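Local atomic coordinates of methyltransferase-like protein 5 (Pyrococcus horikoshii, PDB entry 1WY7), a protein that binds S-adenosyl-L-homocysteine in a methyltransferase fold and is probably an S-adenosylmethionine-dependent methyltransferase acting on RNA. Residues G61-G66 with I115-P120. Numbering follows the deposited sequence.
Sequences GVLSYG and IVIMNP. With SAH (S-adenosyl-L-homocysteine), chain E.
L63 and I117 carry the apolar part of this buried contact, in which helix 62-66 lies over strand 115-118 at an axis separation of 9.0 Å. I117 CG1 stands between its own backbone N and carbonyl carbon (chi1 61°), and the extended chi2 (-177°) carries CD1 out to the helix. There this methyl approaches L63 CB to 3.8 Å and also rests near the helix backbone, 3.6 Å from L63 O. L63 reciprocates further along: its CD1 lies 3.8 Å from N119 N and just as near to M118 C, so this branch lies mainly against the peptide link between M118 and N119, with N119 CB a little farther from L63 CD1 at 4.2 Å. The CB of the selenomethionine M118 points away from the helix, and its side chain packs on L56 and L134.

No hydrogen bond joins the two segments; the polar interactions run to the ligand and to neighbouring parts of the chain. V62 N donates to SAH O over 2.8 Å, at a bent N-H...O angle of 140°, using an amide of the first helical turn right after the N-cap residue G61. This helix end would be expected to favour the ligand's carboxylate. From the strand side, N119 O comes within 3.4 Å of SAH C5', a van der Waals approach. The N119 amide is held at both ends, OD1 by T30 and ND2 by Y28, while S64 OG bonds to D55.

Helix 62-69 follows strand 52-56, the sheet neighbour of 115-118, placing the contact in the Rossmann-like class I methyltransferase fold, where the turn ending at G61 and N119, which opens the N-P-P motif, both contribute to the cofactor pocket.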
ATOM      1  N   GLY A  61       8.023   4.273   1.266  1.00 29.92           N
ATOM      2  CA  GLY A  61       7.293   4.670   2.458  1.00 28.91           C
ATOM      3  C   GLY A  61       6.187   5.712   2.338  1.00 27.68           C
ATOM      4  O   GLY A  61       5.794   6.290   3.341  1.00 28.73           O
ATOM      5  N   VAL A  62       5.661   5.951   1.141  1.00 28.35           N
ATOM      6  CA  VAL A  62       4.596   6.953   0.988  1.00 27.25           C
ATOM      7  C   VAL A  62       3.379   6.630   1.857  1.00 28.53           C
ATOM      8  O   VAL A  62       2.909   7.485   2.615  1.00 26.78           O
ATOM      9  CB  VAL A  62       4.117   7.070  -0.481  1.00 26.90           C
ATOM     10  CG1 VAL A  62       2.901   7.972  -0.555  1.00 26.30           C
ATOM     11  CG2 VAL A  62       5.232   7.621  -1.361  1.00 24.15           C
ATOM     12  N   LEU A  63       2.871   5.400   1.749  1.00 28.32           N
ATOM     13  CA  LEU A  63       1.709   4.992   2.529  1.00 26.65           C
ATOM     14  C   LEU A  63       2.007   4.989   4.024  1.00 27.00           C
ATOM     15  O   LEU A  63       1.169   5.387   4.836  1.00 23.30           O
ATOM     16  CB  LEU A  63       1.229   3.598   2.097  1.00 26.64           C
ATOM     17  CG  LEU A  63       0.670   3.491   0.677  1.00 24.54           C
ATOM     18  CD1 LEU A  63       0.126   2.092   0.463  1.00 23.59           C
ATOM     19  CD2 LEU A  63      -0.458   4.528   0.474  1.00 26.57           C
ATOM     20  N   SER A  64       3.206   4.541   4.374  1.00 26.40           N
ATOM     21  CA  SER A  64       3.631   4.481   5.766  1.00 27.48           C
ATOM     22  C   SER A  64       3.679   5.873   6.378  1.00 28.27           C
ATOM     23  O   SER A  64       3.194   6.094   7.490  1.00 26.17           O
ATOM     24  CB  SER A  64       5.026   3.863   5.858  1.00 26.64           C
ATOM     25  OG  SER A  64       5.008   2.506   5.475  1.00 25.57           O
ATOM     26  N   TYR A  65       4.288   6.798   5.644  1.00 27.91           N
ATOM     27  CA  TYR A  65       4.418   8.182   6.095  1.00 29.51           C
ATOM     28  C   TYR A  65       3.030   8.791   6.338  1.00 29.17           C
ATOM     29  O   TYR A  65       2.776   9.389   7.396  1.00 26.73           O
ATOM     30  CB  TYR A  65       5.193   8.989   5.046  1.00 30.88           C
ATOM     31  CG  TYR A  65       5.498  10.415   5.438  1.00 32.40           C
ATOM     32  CD1 TYR A  65       4.611  11.448   5.138  1.00 34.43           C
ATOM     33  CD2 TYR A  65       6.682  10.735   6.091  1.00 33.70           C
ATOM     34  CE1 TYR A  65       4.902  12.765   5.475  1.00 36.96           C
ATOM     35  CE2 TYR A  65       6.984  12.045   6.433  1.00 35.76           C
ATOM     36  CZ  TYR A  65       6.090  13.056   6.120  1.00 37.98           C
ATOM     37  OH  TYR A  65       6.393  14.361   6.427  1.00 41.73           O
ATOM     38  N   GLY A  66       2.136   8.616   5.364  1.00 27.43           N
ATOM     39  CA  GLY A  66       0.786   9.135   5.477  1.00 28.09           C
ATOM     40  C   GLY A  66       0.061   8.584   6.692  1.00 29.00           C
ATOM     41  O   GLY A  66      -0.629   9.326   7.409  1.00 28.85           O
ATOM     42  N   ILE A 115      -4.351  -3.257  10.961  1.00 36.07           N
ATOM     43  CA  ILE A 115      -4.698  -2.898   9.591  1.00 33.05           C
ATOM     44  C   ILE A 115      -3.555  -3.104   8.599  1.00 32.06           C
ATOM     45  O   ILE A 115      -2.384  -2.953   8.926  1.00 31.49           O
ATOM     46  CB  ILE A 115      -5.142  -1.377   9.491  1.00 33.88           C
ATOM     47  CG1 ILE A 115      -6.588  -1.183   9.957  1.00 35.91           C
ATOM     48  CG2 ILE A 115      -5.060  -0.878   8.057  1.00 31.04           C
ATOM     49  CD1 ILE A 115      -6.754  -1.149  11.423  1.00 38.18           C
ATOM     50  N   VAL A 116      -3.914  -3.456   7.373  1.00 30.53           N
ATOM     51  CA  VAL A 116      -2.929  -3.583   6.323  1.00 28.33           C
ATOM     52  C   VAL A 116      -3.262  -2.542   5.247  1.00 28.01           C
ATOM     53  O   VAL A 116      -4.422  -2.379   4.874  1.00 28.51           O
ATOM     54  CB  VAL A 116      -2.947  -4.967   5.618  1.00 25.94           C
ATOM     55  CG1 VAL A 116      -2.102  -4.880   4.370  1.00 20.20           C
ATOM     56  CG2 VAL A 116      -2.421  -6.080   6.537  1.00 23.30           C
ATOM     57  N   ILE A 117      -2.247  -1.833   4.772  1.00 25.96           N
ATOM     58  CA  ILE A 117      -2.423  -0.897   3.673  1.00 25.54           C
ATOM     59  C   ILE A 117      -1.333  -1.307   2.701  1.00 25.95           C
ATOM     60  O   ILE A 117      -0.234  -1.678   3.123  1.00 26.58           O
ATOM     61  CB  ILE A 117      -2.232   0.571   4.102  1.00 24.85           C
ATOM     62  CG1 ILE A 117      -0.817   0.797   4.648  1.00 25.11           C
ATOM     63  CG2 ILE A 117      -3.299   0.931   5.132  1.00 24.62           C
ATOM     64  CD1 ILE A 117      -0.569   2.230   5.159  1.00 29.75           C
HETATM   65  N   MSE A 118      -1.632  -1.282   1.407  1.00 25.23           N
HETATM   66  CA  MSE A 118      -0.632  -1.675   0.438  1.00 26.52           C
HETATM   67  C   MSE A 118      -0.924  -1.261  -0.996  1.00 26.42           C
HETATM   68  O   MSE A 118      -2.079  -1.152  -1.414  1.00 25.06           O
HETATM   69  CB  MSE A 118      -0.410  -3.208   0.491  1.00 26.20           C
HETATM   70  CG  MSE A 118      -1.652  -4.082   0.226  1.00 29.27           C
HETATM   71 SE   MSE A 118      -1.300  -5.872   0.363  1.00 33.59          SE
HETATM   72  CE  MSE A 118      -2.772  -6.546  -0.308  1.00 29.58           C
ATOM     73  N   ASN A 119       0.161  -1.021  -1.725  1.00 25.72           N
ATOM     74  CA  ASN A 119       0.149  -0.686  -3.145  1.00 26.93           C
ATOM     75  C   ASN A 119       1.052  -1.808  -3.666  1.00 27.88           C
ATOM     76  O   ASN A 119       2.207  -1.571  -4.016  1.00 26.33           O
ATOM     77  CB  ASN A 119       0.812   0.681  -3.380  1.00 26.59           C
ATOM     78  CG  ASN A 119       0.853   1.077  -4.849  1.00 29.99           C
ATOM     79  OD1 ASN A 119       1.418   2.108  -5.201  1.00 34.28           O
ATOM     80  ND2 ASN A 119       0.252   0.266  -5.707  1.00 33.34           N
ATOM     81  N   PRO A 120       0.536  -3.049  -3.698  1.00 29.53           N
ATOM     82  CA  PRO A 120       1.309  -4.206  -4.164  1.00 30.33           C
ATOM     83  C   PRO A 120       1.517  -4.237  -5.662  1.00 31.32           C
ATOM     84  O   PRO A 120       0.854  -3.521  -6.397  1.00 29.98           O
ATOM     85  CB  PRO A 120       0.471  -5.385  -3.669  1.00 30.00           C
ATOM     86  CG  PRO A 120      -0.937  -4.876  -3.874  1.00 28.49           C
ATOM     87  CD  PRO A 120      -0.856  -3.436  -3.384  1.00 28.74           C
TER
HETATM   88  N   SAH E1001       6.690   3.434  -3.147  1.00 49.91           N
HETATM   89  CA  SAH E1001       5.376   2.784  -2.970  1.00 50.93           C
HETATM   90  CB  SAH E1001       5.588   1.271  -3.135  1.00 47.39           C
HETATM   91  CG  SAH E1001       5.392   0.984  -4.581  1.00 45.85           C
HETATM   92  SD  SAH E1001       5.593  -0.649  -5.317  1.00 42.13           S
HETATM   93  C   SAH E1001       4.849   3.222  -1.630  1.00 51.79           C
HETATM   94  O   SAH E1001       5.325   4.281  -1.116  1.00 52.57           O
HETATM   95  OXT SAH E1001       3.960   2.449  -1.138  1.00 50.06           O
HETATM   96  C5' SAH E1001       5.551  -1.827  -3.984  1.00 42.38           C
HETATM   97  C4' SAH E1001       6.865  -2.438  -3.471  1.00 38.73           C
HETATM   98  O4' SAH E1001       6.730  -3.880  -3.420  1.00 37.04           O
HETATM   99  C3' SAH E1001       8.098  -2.261  -4.359  1.00 37.81           C
HETATM  100  O3' SAH E1001       8.850  -1.226  -3.695  1.00 35.00           O
HETATM  101  C2' SAH E1001       8.874  -3.587  -4.285  1.00 35.76           C
HETATM  102  O2' SAH E1001      10.263  -3.617  -4.050  1.00 33.23           O
HETATM  103  C1' SAH E1001       8.030  -4.407  -3.293  1.00 36.68           C
HETATM  104  N9  SAH E1001       7.985  -5.834  -3.574  1.00 38.09           N
HETATM  105  C8  SAH E1001       7.897  -6.515  -4.776  1.00 37.31           C
HETATM  106  N7  SAH E1001       7.859  -7.818  -4.647  1.00 37.18           N
HETATM  107  C5  SAH E1001       7.924  -8.024  -3.272  1.00 37.77           C
HETATM  108  C6  SAH E1001       7.914  -9.188  -2.458  1.00 36.07           C
HETATM  109  N6  SAH E1001       7.825 -10.430  -2.984  1.00 38.76           N
HETATM  110  N1  SAH E1001       7.997  -9.066  -1.091  1.00 35.81           N
HETATM  111  C2  SAH E1001       8.076  -7.820  -0.566  1.00 37.11           C
HETATM  112  N3  SAH E1001       8.091  -6.641  -1.229  1.00 39.36           N
HETATM  113  C4  SAH E1001       8.007  -6.809  -2.597  1.00 38.06           C